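PDB 4ONY: extracellular solute-binding protein family 5, which probably binds a solute, perhaps a peptide, in the periplasm and hands it to an ABC transporter for uptake. Local coordinates for residues 305-310 and 354-359; 360-365 and 546-551. One frame throughout, in Å; residues are numbered along the deposited sequence.

Contact 1 of 2, residues 305-310 and 354-359; sequences GTPADM and SFWEGS
Met310 and Pro307 meet Phe355 and Trp356 where two loops of this family 5 solute-binding protein run beside each other, next to the six-stranded mixed sheet that holds strands 310-315 and 350-351. Residues 305-310 lead into the first of these strands; the loop 354-359 combines an ST turn at Ser354 with a type II beta turn from Trp356 to Ser359. Met310 starts with CG anti to the backbone N (chi1 180°), then bends twice. Its methyl CE makes a CH-pi contact over one face of the Phe355 ring, offset toward the rim and 3.9 Å from the ring centroid, and SD adds an oblique Met-aromatic contact. Trp503 and Tyr557 also pack edge-to-face with Phe355. At the other end, the side chains of Pro307 and Trp356 lie side by side and point the same way. Pro307 CG comes obliquely to the indole CD1 at 4.1 Å, while Pro307 CB rests on the turn backbone, 3.7 Å from Trp356 C. In the beta turn, Trp356 O accepts from both the backbone N and the OG of Ser359, whose CB approaches Gly305 O at 3.3 Å. Gly358, with positive phi, occupies the third position of the turn.

Between the two side-chain clusters Ala308 N donates a hydrogen bond to Glu357 O (2.8 Å), and Pro307 CA-H adds a contact to the same oxygen. Two waters bridge the backbones further along: one donates to Ala308 O and Ser354 O, the other accepts from Met310 N and donates to Phe355 O. Within the 354-359 loop, Glu357 turns its carboxylate back, OE1 receiving the backbone N-H groups of Gln353 and Ser354, while Ser354 OG, bonded to Asp548, accepts from Trp356 N at 2.9 Å.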
loop_
_atom_site.group_PDB
_atom_site.type_symbol
_atom_site.label_atom_id
_atom_site.label_comp_id
_atom_site.label_asym_id
_atom_site.label_seq_id
_atom_site.Cartn_x
_atom_site.Cartn_y
_atom_site.Cartn_z
ATOM N N GLY A 305 4.730 7.960 8.148
ATOM C CA GLY A 305 4.119 7.246 9.220
ATOM C C GLY A 305 3.108 6.189 8.777
ATOM O O GLY A 305 2.559 5.494 9.612
ATOM N N THR A 306 2.869 6.050 7.477
ATOM C CA THR A 306 2.212 4.855 6.959
ATOM C C THR A 306 3.222 3.668 7.080
ATOM O O THR A 306 4.445 3.851 7.058
ATOM C CB THR A 306 1.786 5.020 5.501
ATOM O OG1 THR A 306 2.910 5.447 4.738
ATOM C CG2 THR A 306 0.686 6.030 5.391
ATOM N N PRO A 307 2.716 2.467 7.274
ATOM C CA PRO A 307 3.637 1.344 7.511
ATOM C C PRO A 307 4.494 0.964 6.306
ATOM O O PRO A 307 4.167 1.271 5.174
ATOM C CB PRO A 307 2.714 0.178 7.860
ATOM C CG PRO A 307 1.348 0.570 7.377
ATOM C CD PRO A 307 1.299 2.068 7.282
ATOM N N ALA A 308 5.607 0.319 6.602
ATOM C CA ALA A 308 6.460 -0.244 5.572
ATOM C C ALA A 308 5.905 -1.639 5.242
ATOM O O ALA A 308 5.504 -2.390 6.159
ATOM C CB ALA A 308 7.876 -0.338 6.102
ATOM N N ASP A 309 5.831 -1.979 3.961
ATOM C CA ASP A 309 5.285 -3.255 3.538
ATOM C C ASP A 309 6.131 -4.378 4.164
ATOM O O ASP A 309 7.360 -4.278 4.218
ATOM C CB ASP A 309 5.309 -3.358 2.017
ATOM C CG ASP A 309 4.227 -2.515 1.341
ATOM O OD1 ASP A 309 3.306 -1.947 2.006
ATOM O OD2 ASP A 309 4.299 -2.458 0.122
ATOM N N MET A 310 5.480 -5.431 4.626
ATOM C CA MET A 310 6.205 -6.639 5.050
ATOM C C MET A 310 6.913 -7.333 3.875
ATOM O O MET A 310 6.361 -7.461 2.774
ATOM C CB MET A 310 5.239 -7.616 5.692
ATOM C CG MET A 310 5.845 -8.924 6.182
ATOM S SD MET A 310 7.233 -8.901 7.325
ATOM C CE MET A 310 6.357 -8.319 8.781
ATOM N N SER A 354 7.283 -5.701 12.750
ATOM C CA SER A 354 5.826 -5.713 12.876
ATOM C C SER A 354 5.195 -5.827 11.484
ATOM O O SER A 354 5.787 -5.356 10.507
ATOM C CB SER A 354 5.392 -4.373 13.469
ATOM O OG SER A 354 3.978 -4.161 13.462
ATOM N N PHE A 355 3.975 -6.343 11.448
ATOM C CA PHE A 355 3.171 -6.317 10.240
ATOM C C PHE A 355 2.589 -4.923 9.957
ATOM O O PHE A 355 2.006 -4.737 8.911
ATOM C CB PHE A 355 2.080 -7.384 10.330
ATOM C CG PHE A 355 2.629 -8.791 10.314
ATOM C CD1 PHE A 355 2.841 -9.429 9.137
ATOM C CD2 PHE A 355 2.965 -9.427 11.470
ATOM C CE1 PHE A 355 3.352 -10.695 9.098
ATOM C CE2 PHE A 355 3.499 -10.702 11.459
ATOM C CZ PHE A 355 3.678 -11.344 10.268
ATOM N N TRP A 356 2.776 -3.951 10.872
ATOM C CA TRP A 356 2.456 -2.556 10.591
ATOM C C TRP A 356 3.696 -1.706 10.924
ATOM O O TRP A 356 3.604 -0.607 11.466
ATOM C CB TRP A 356 1.169 -2.095 11.336
ATOM C CG TRP A 356 -0.046 -2.695 10.667
ATOM C CD1 TRP A 356 -0.763 -2.172 9.620
ATOM C CD2 TRP A 356 -0.614 -3.982 10.928
ATOM N NE1 TRP A 356 -1.754 -3.050 9.213
ATOM C CE2 TRP A 356 -1.686 -4.173 9.990
ATOM C CE3 TRP A 356 -0.326 -4.997 11.844
ATOM C CZ2 TRP A 356 -2.455 -5.312 9.969
ATOM C CZ3 TRP A 356 -1.097 -6.136 11.828
ATOM C CH2 TRP A 356 -2.161 -6.297 10.886
ATOM N N GLU A 357 4.849 -2.226 10.529
ATOM C CA GLU A 357 6.157 -1.626 10.766
ATOM C C GLU A 357 6.209 -0.123 10.490
ATOM O O GLU A 357 5.871 0.341 9.404
ATOM C CB GLU A 357 7.187 -2.324 9.876
ATOM C CG GLU A 357 8.631 -1.837 10.000
ATOM C CD GLU A 357 9.222 -2.028 11.379
ATOM O OE1 GLU A 357 8.893 -3.011 12.050
ATOM O OE2 GLU A 357 10.043 -1.187 11.803
ATOM N N GLY A 358 6.730 0.590 11.461
ATOM C CA GLY A 358 6.994 2.016 11.352
ATOM C C GLY A 358 5.783 2.891 11.574
ATOM O O GLY A 358 5.884 4.113 11.388
ATOM N N SER A 359 4.630 2.303 11.915
ATOM C CA SER A 359 3.421 3.081 12.106
ATOM C C SER A 359 2.937 2.981 13.544
ATOM O O SER A 359 3.368 2.131 14.301
ATOM C CB SER A 359 2.308 2.608 11.152
ATOM O OG SER A 359 1.750 1.357 11.558
HETATM O O HOH W 1 4.920 -4.446 7.951
HETATM O O HOH W 2 2.716 -5.376 6.119
#

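Contact 2 of 2, residues 360-365 and 546-551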
loop_
_atom_site.group_PDB
_atom_site.type_symbol
_atom_site.label_atom_id
_atom_site.label_comp_id
_atom_site.label_asym_id
_atom_site.label_seq_id
_atom_site.Cartn_x
_atom_site.Cartn_y
_atom_site.Cartn_z
ATOM N N GLN A 360 1.945 3.789 13.864
ATOM C CA GLN A 360 1.265 3.683 15.143
ATOM C C GLN A 360 0.547 2.338 15.351
ATOM O O GLN A 360 0.240 2.008 16.486
ATOM C CB GLN A 360 0.232 4.809 15.314
ATOM C CG GLN A 360 0.848 6.154 15.651
ATOM C CD GLN A 360 1.501 6.195 17.042
ATOM O OE1 GLN A 360 0.893 5.796 18.052
ATOM N NE2 GLN A 360 2.731 6.644 17.099
ATOM N N LEU A 361 0.245 1.604 14.272
ATOM C CA LEU A 361 -0.416 0.305 14.379
ATOM C C LEU A 361 0.511 -0.835 14.789
ATOM O O LEU A 361 0.056 -1.923 15.065
ATOM C CB LEU A 361 -1.129 -0.028 13.070
ATOM C CG LEU A 361 -2.217 0.989 12.623
ATOM C CD1 LEU A 361 -2.881 0.569 11.309
ATOM C CD2 LEU A 361 -3.299 1.162 13.661
ATOM N N SER A 362 1.819 -0.617 14.793
ATOM C CA SER A 362 2.763 -1.619 15.257
ATOM C C SER A 362 2.644 -1.832 16.751
ATOM O O SER A 362 2.622 -0.852 17.525
ATOM C CB SER A 362 4.208 -1.161 14.974
ATOM O OG SER A 362 5.143 -2.052 15.558
ATOM N N SER A 363 2.644 -3.100 17.176
ATOM C CA SER A 363 2.626 -3.444 18.594
ATOM C C SER A 363 3.997 -3.468 19.251
ATOM O O SER A 363 4.106 -3.572 20.509
ATOM C CB SER A 363 2.015 -4.823 18.788
ATOM O OG SER A 363 2.845 -5.831 18.202
ATOM N N VAL A 364 5.048 -3.420 18.436
ATOM C CA VAL A 364 6.414 -3.673 18.934
ATOM C C VAL A 364 6.900 -2.550 19.867
ATOM O O VAL A 364 6.753 -1.383 19.571
ATOM C CB VAL A 364 7.361 -3.876 17.738
ATOM C CG1 VAL A 364 8.812 -4.020 18.187
ATOM C CG2 VAL A 364 6.917 -5.108 16.970
ATOM N N GLY A 365 7.444 -2.932 21.034
ATOM C CA GLY A 365 7.958 -1.969 22.000
ATOM C C GLY A 365 6.850 -1.236 22.758
ATOM O O GLY A 365 7.078 -0.212 23.393
ATOM N N ALA A 546 -3.366 -5.706 18.578
ATOM C CA ALA A 546 -3.615 -7.033 19.109
ATOM C C ALA A 546 -3.463 -8.076 18.005
ATOM O O ALA A 546 -2.849 -9.116 18.240
ATOM C CB ALA A 546 -5.003 -7.109 19.747
ATOM N N LEU A 547 -3.951 -7.771 16.787
ATOM C CA LEU A 547 -3.746 -8.649 15.631
ATOM C C LEU A 547 -2.248 -8.832 15.400
ATOM O O LEU A 547 -1.765 -9.955 15.274
ATOM C CB LEU A 547 -4.441 -8.127 14.359
ATOM C CG LEU A 547 -4.262 -8.976 13.074
ATOM C CD1 LEU A 547 -4.706 -10.423 13.252
ATOM C CD2 LEU A 547 -5.042 -8.397 11.912
ATOM N N ASP A 548 -1.510 -7.721 15.392
ATOM C CA ASP A 548 -0.065 -7.762 15.206
ATOM C C ASP A 548 0.589 -8.716 16.212
ATOM O O ASP A 548 1.429 -9.558 15.846
ATOM C CB ASP A 548 0.521 -6.337 15.303
ATOM C CG ASP A 548 1.954 -6.248 14.828
ATOM O OD1 ASP A 548 2.261 -6.822 13.784
ATOM O OD2 ASP A 548 2.752 -5.510 15.442
ATOM N N ARG A 549 0.168 -8.622 17.464
ATOM C CA ARG A 549 0.767 -9.414 18.553
ATOM C C ARG A 549 0.542 -10.904 18.325
ATOM O O ARG A 549 1.443 -11.715 18.516
ATOM C CB ARG A 549 0.229 -9.030 19.920
ATOM C CG ARG A 549 0.603 -7.629 20.380
ATOM C CD ARG A 549 0.143 -7.335 21.805
ATOM N NE ARG A 549 0.044 -5.893 22.007
ATOM C CZ ARG A 549 1.068 -5.087 22.292
ATOM N NH1 ARG A 549 2.310 -5.546 22.500
ATOM N NH2 ARG A 549 0.837 -3.790 22.322
ATOM N N VAL A 550 -0.657 -11.239 17.865
ATOM C CA VAL A 550 -0.971 -12.634 17.611
ATOM C C VAL A 550 -0.162 -13.201 16.435
ATOM O O VAL A 550 0.314 -14.362 16.491
ATOM C CB VAL A 550 -2.482 -12.832 17.351
ATOM C CG1 VAL A 550 -2.752 -14.288 16.969
ATOM C CG2 VAL A 550 -3.313 -12.397 18.563
ATOM N N LEU A 551 -0.023 -12.391 15.379
ATOM C CA LEU A 551 0.657 -12.809 14.196
ATOM C C LEU A 551 2.164 -12.986 14.427
ATOM O O LEU A 551 2.755 -13.998 14.009
ATOM C CB LEU A 551 0.400 -11.819 13.049
ATOM C CG LEU A 551 -1.001 -11.713 12.499
ATOM C CD1 LEU A 551 -1.102 -10.573 11.482
ATOM C CD2 LEU A 551 -1.453 -13.021 11.835
#
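Ser363 grips the helix 537-553 through Asp548 with two hydrogen bonds to one oxygen. Its backbone N reaches Asp548 OD2 at 3.0 Å on the anti side, in a nearly straight bond tilted modestly out of the carboxylate plane. Ser363 OG donates to Asp548 OD2 at 2.8 Å from above that plane. The hydroxyl is set between the backbone N and the carbonyl carbon (chi1 66°), which leaves OG and N facing OD2 together. Ser354 OG is a further partner of OD2, and Phe355 N binds OD1, so both oxygens of this buried carboxylate are held by the loop; four donors around it would be expected to favour the charged form.

Van der Waals contact falls to Arg549, whose guanidinium face and CG both meet Ser363 CB. This CB sits over the centre of the face, 3.6 Å from Arg549 CZ. The guanidinium itself is paired outside, NE in a salt bridge with Glu372 and NH1 with the carbonyls of Arg366 and Val387.

On the loop side, Ser362 OG accepts from Val364 N at 3.2 Å, the signature of an ST turn, here docked against a helix by an aspartate.

How the contacts relate
Along the chain, contact 1 brings the loop between strands 297-302 and 310-315 together with 354-359, closing a loop of 43 residues that includes strand 310-315, helices 325-333 and 337-344 and strand 350-351. Contact 2 opens directly afterwards at 360-365 and closes a much longer loop of 180 residues, ending on helix 537-553. The two follow in series, neither nested nor crossed, yet their centres are only about 10 Å apart. Asp548 of contact 2 bonds Ser354 and Phe355 of contact 1, and Trp356 CB packs on Leu361 CB at 3.5 Å. The continuous run 354-365 thus links the entry to the central strand 310-315 of the mixed sheet with the late helix 537-553.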